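Local coordinates for protein glutathione S-transferase (PDB 6J3E) that probably conjugates glutathione to electrophilic substrates, as a serine-type glutathione S-transferase of a wood-decaying fungus, at residues D208-R220 with W240-V252. Numbering follows the deposited sequence.
Sequences DITIVGWVIWVKR and WAKQLALFEKYEV
Leu244 enters helix 208-220 as a knob into a hole formed by Val212, Val215, Ile216 and Lys219, joining two helices of the all-helical C-terminal domain of the glutathione S-transferase fold. The axes of the short helical segments 208-220 and 240-247 cross at -104° and approach to 9.8 Å. Followed outward, the Leu244 bond from CA to CB runs alongside the partner helix rather than at it; CG, beside the backbone N and roughly anti to the carbonyl carbon, turns both methyls inward. Leu244 CG and CD1 both lie 3.9 Å from Val215 CG1, CD1 also comes within 3.6 Å of Lys219 CD, and Leu244 CD2 is 3.9 Å from Ile216 CD1. Trp229 of helix 227-232 also touches Leu244. One turn on, Val212 CG2 sits over one face of the Phe247 ring, a CH-pi contact 4.1 Å from the centroid and 10° off the normal, while Asp208 CB meets Phe247 CZ obliquely at 3.7 Å. An alanine in place of Phe247 would probably leave Val212 CG2 without its aromatic face and open a gap beside Asp208 and Ile209. Beyond the helix, extended Glu251 places OE1 beside Ile216 CD1. Arg220, whose NH2 also salt-bridges Asp17, meets Glu251 in a salt bridge: NH1 lies 2.9 Å from OE1, its hydrogen bond weak and bent (N-H...O 126°).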
# COMPACT_ATOMS: atom_id res chain seq x y z
N ASP A 208 10.39 5.36 -6.65
CA ASP A 208 11.66 5.84 -6.14
C ASP A 208 11.60 7.34 -5.92
O ASP A 208 12.11 7.85 -4.91
CB ASP A 208 12.79 5.51 -7.11
CG ASP A 208 12.72 4.09 -7.63
OD1 ASP A 208 12.58 3.14 -6.81
OD2 ASP A 208 12.79 3.92 -8.87
N ILE A 209 11.03 8.07 -6.87
CA ILE A 209 10.94 9.51 -6.77
C ILE A 209 10.10 9.89 -5.57
O ILE A 209 10.42 10.84 -4.85
CB ILE A 209 10.39 10.10 -8.08
CG1 ILE A 209 11.34 9.79 -9.23
CG2 ILE A 209 10.15 11.61 -7.97
CD1 ILE A 209 10.81 10.17 -10.59
N THR A 210 9.05 9.11 -5.31
CA THR A 210 8.19 9.37 -4.16
C THR A 210 8.98 9.36 -2.87
O THR A 210 8.80 10.22 -2.00
CB THR A 210 7.07 8.33 -4.10
OG1 THR A 210 6.23 8.45 -5.25
CG2 THR A 210 6.24 8.52 -2.85
N ILE A 211 9.88 8.39 -2.72
CA ILE A 211 10.61 8.25 -1.47
C ILE A 211 11.58 9.41 -1.29
O ILE A 211 11.62 10.06 -0.23
CB ILE A 211 11.31 6.88 -1.42
CG1 ILE A 211 10.25 5.77 -1.53
CG2 ILE A 211 12.09 6.72 -0.15
CD1 ILE A 211 10.81 4.39 -1.66
N VAL A 212 12.36 9.73 -2.32
CA VAL A 212 13.35 10.79 -2.15
C VAL A 212 12.65 12.14 -2.00
O VAL A 212 13.19 13.06 -1.37
CB VAL A 212 14.36 10.79 -3.31
CG1 VAL A 212 15.22 9.52 -3.25
CG2 VAL A 212 13.64 10.88 -4.64
N GLY A 213 11.44 12.28 -2.55
CA GLY A 213 10.68 13.48 -2.30
C GLY A 213 10.49 13.72 -0.81
O GLY A 213 10.80 14.80 -0.29
N TRP A 214 10.00 12.70 -0.10
CA TRP A 214 9.71 12.91 1.30
C TRP A 214 10.98 12.91 2.13
O TRP A 214 11.06 13.64 3.12
CB TRP A 214 8.70 11.86 1.79
CG TRP A 214 7.34 12.07 1.22
CD1 TRP A 214 6.90 11.69 -0.03
CD2 TRP A 214 6.23 12.74 1.84
NE1 TRP A 214 5.59 12.08 -0.22
CE2 TRP A 214 5.16 12.73 0.91
CE3 TRP A 214 6.05 13.36 3.08
CZ2 TRP A 214 3.91 13.31 1.20
CZ3 TRP A 214 4.81 13.93 3.36
CH2 TRP A 214 3.76 13.90 2.42
N VAL A 215 12.00 12.15 1.71
CA VAL A 215 13.23 12.10 2.49
C VAL A 215 13.99 13.41 2.38
O VAL A 215 14.52 13.91 3.38
CB VAL A 215 14.09 10.89 2.07
CG1 VAL A 215 15.46 10.96 2.74
CG2 VAL A 215 13.41 9.62 2.47
N ILE A 216 14.02 14.01 1.18
CA ILE A 216 14.73 15.28 1.03
C ILE A 216 14.04 16.37 1.84
O ILE A 216 14.70 17.30 2.34
CB ILE A 216 14.88 15.66 -0.46
CG1 ILE A 216 16.07 16.59 -0.64
CG2 ILE A 216 13.64 16.35 -1.01
CD1 ILE A 216 17.35 16.01 -0.13
N TRP A 217 12.72 16.26 2.02
CA TRP A 217 11.99 17.15 2.92
C TRP A 217 12.52 17.03 4.34
O TRP A 217 12.76 18.03 5.02
CB TRP A 217 10.50 16.80 2.87
CG TRP A 217 9.59 17.54 3.82
CD1 TRP A 217 9.62 18.87 4.14
CD2 TRP A 217 8.51 16.97 4.58
NE1 TRP A 217 8.62 19.16 5.03
CE2 TRP A 217 7.92 18.01 5.32
CE3 TRP A 217 7.97 15.67 4.69
CZ2 TRP A 217 6.83 17.81 6.15
CZ3 TRP A 217 6.90 15.47 5.52
CH2 TRP A 217 6.33 16.54 6.24
N VAL A 218 12.69 15.79 4.81
CA VAL A 218 13.21 15.57 6.16
C VAL A 218 14.62 16.12 6.27
O VAL A 218 14.98 16.74 7.27
CB VAL A 218 13.15 14.08 6.50
CG1 VAL A 218 13.87 13.80 7.81
CG2 VAL A 218 11.71 13.61 6.56
N LYS A 219 15.43 15.91 5.22
CA LYS A 219 16.82 16.31 5.29
C LYS A 219 16.94 17.82 5.28
O LYS A 219 17.69 18.40 6.08
CB LYS A 219 17.62 15.72 4.12
CG LYS A 219 19.09 16.14 4.11
CD LYS A 219 19.85 15.55 2.91
CE LYS A 219 21.34 15.82 2.99
NZ LYS A 219 22.10 15.13 1.92
N ARG A 220 16.20 18.49 4.40
CA ARG A 220 16.38 19.93 4.27
C ARG A 220 15.72 20.68 5.42
O ARG A 220 16.30 21.63 5.95
CB ARG A 220 15.88 20.40 2.92
CG ARG A 220 16.87 20.07 1.83
CD ARG A 220 16.22 19.83 0.49
NE ARG A 220 16.18 21.03 -0.32
CZ ARG A 220 16.89 21.23 -1.42
NH1 ARG A 220 17.71 20.28 -1.87
NH2 ARG A 220 16.77 22.37 -2.06
N TRP A 240 18.52 4.80 2.89
CA TRP A 240 17.86 6.02 2.46
C TRP A 240 18.86 7.08 2.04
O TRP A 240 18.62 7.82 1.07
CB TRP A 240 16.94 6.51 3.57
CG TRP A 240 16.19 5.35 4.15
CD1 TRP A 240 16.21 4.90 5.44
CD2 TRP A 240 15.34 4.45 3.42
NE1 TRP A 240 15.39 3.80 5.57
CE2 TRP A 240 14.85 3.50 4.34
CE3 TRP A 240 14.91 4.38 2.09
CZ2 TRP A 240 13.97 2.47 3.97
CZ3 TRP A 240 14.04 3.36 1.71
CH2 TRP A 240 13.59 2.42 2.64
N ALA A 241 20.00 7.14 2.73
CA ALA A 241 21.07 8.02 2.30
C ALA A 241 21.50 7.68 0.89
O ALA A 241 21.72 8.58 0.06
CB ALA A 241 22.25 7.93 3.27
N LYS A 242 21.58 6.39 0.58
CA LYS A 242 22.03 5.97 -0.74
C LYS A 242 21.06 6.39 -1.83
O LYS A 242 21.48 6.86 -2.90
CB LYS A 242 22.26 4.46 -0.74
CG LYS A 242 23.29 4.05 0.31
CD LYS A 242 23.46 2.55 0.44
CE LYS A 242 24.46 2.22 1.55
NZ LYS A 242 24.47 0.77 1.89
N GLN A 243 19.75 6.28 -1.58
CA GLN A 243 18.81 6.78 -2.57
C GLN A 243 18.99 8.27 -2.79
O GLN A 243 18.93 8.75 -3.93
CB GLN A 243 17.39 6.48 -2.16
CG GLN A 243 17.09 5.03 -2.31
CD GLN A 243 15.77 4.68 -1.71
OE1 GLN A 243 15.36 5.28 -0.71
NE2 GLN A 243 15.10 3.69 -2.28
N LEU A 244 19.20 9.03 -1.71
CA LEU A 244 19.45 10.45 -1.86
C LEU A 244 20.65 10.69 -2.77
O LEU A 244 20.59 11.50 -3.69
CB LEU A 244 19.67 11.10 -0.49
CG LEU A 244 18.40 11.53 0.24
CD1 LEU A 244 18.72 12.54 1.32
CD2 LEU A 244 17.48 12.13 -0.77
N ALA A 245 21.73 9.94 -2.54
CA ALA A 245 22.93 10.12 -3.35
C ALA A 245 22.66 9.81 -4.82
O ALA A 245 23.09 10.54 -5.71
CB ALA A 245 24.07 9.25 -2.82
N LEU A 246 21.93 8.72 -5.07
CA LEU A 246 21.63 8.33 -6.44
C LEU A 246 20.91 9.43 -7.20
O LEU A 246 21.06 9.55 -8.43
CB LEU A 246 20.78 7.07 -6.43
CG LEU A 246 21.52 5.76 -6.23
CD1 LEU A 246 20.51 4.64 -6.03
CD2 LEU A 246 22.42 5.49 -7.44
N PHE A 247 20.11 10.24 -6.50
CA PHE A 247 19.31 11.28 -7.12
C PHE A 247 19.94 12.65 -7.03
O PHE A 247 19.39 13.61 -7.59
CB PHE A 247 17.91 11.32 -6.48
CG PHE A 247 17.01 10.22 -6.94
CD1 PHE A 247 16.98 9.01 -6.27
CD2 PHE A 247 16.21 10.39 -8.07
CE1 PHE A 247 16.15 7.98 -6.70
CE2 PHE A 247 15.38 9.36 -8.52
CZ PHE A 247 15.35 8.15 -7.84
N GLU A 248 21.09 12.77 -6.35
CA GLU A 248 21.65 14.09 -6.07
C GLU A 248 21.75 14.95 -7.33
O GLU A 248 21.39 16.13 -7.30
CB GLU A 248 23.02 13.93 -5.43
CG GLU A 248 23.59 15.23 -4.95
CD GLU A 248 24.69 14.99 -3.95
OE1 GLU A 248 25.11 15.97 -3.30
OE2 GLU A 248 25.13 13.82 -3.81
N LYS A 249 22.20 14.36 -8.44
CA LYS A 249 22.29 15.09 -9.71
C LYS A 249 20.95 15.65 -10.17
O LYS A 249 20.90 16.43 -11.12
CB LYS A 249 22.88 14.17 -10.78
CG LYS A 249 21.90 13.16 -11.36
CD LYS A 249 22.56 11.92 -11.99
CE LYS A 249 22.80 10.82 -10.96
NZ LYS A 249 23.02 9.49 -11.59
N TYR A 250 19.85 15.27 -9.51
CA TYR A 250 18.55 15.84 -9.78
C TYR A 250 18.00 16.64 -8.61
O TYR A 250 16.90 17.21 -8.73
CB TYR A 250 17.57 14.72 -10.15
CG TYR A 250 18.06 13.80 -11.25
CD1 TYR A 250 18.03 14.18 -12.59
CD2 TYR A 250 18.52 12.52 -10.94
CE1 TYR A 250 18.47 13.32 -13.58
CE2 TYR A 250 18.95 11.66 -11.93
CZ TYR A 250 18.93 12.06 -13.24
OH TYR A 250 19.36 11.19 -14.21
N GLU A 251 18.72 16.71 -7.49
CA GLU A 251 18.31 17.52 -6.33
C GLU A 251 18.76 18.96 -6.55
O GLU A 251 19.73 19.45 -5.96
CB GLU A 251 18.90 16.94 -5.05
CG GLU A 251 18.66 17.79 -3.79
CD GLU A 251 19.34 17.26 -2.56
OE1 GLU A 251 19.41 18.00 -1.55
OE2 GLU A 251 19.80 16.10 -2.57
N VAL A 252 18.06 19.65 -7.45
CA VAL A 252 18.48 20.99 -7.88
C VAL A 252 17.25 21.86 -8.13
O VAL A 252 16.22 21.39 -8.62
CB VAL A 252 19.37 20.93 -9.15
CG1 VAL A 252 20.50 19.91 -9.02
CG2 VAL A 252 18.54 20.59 -10.35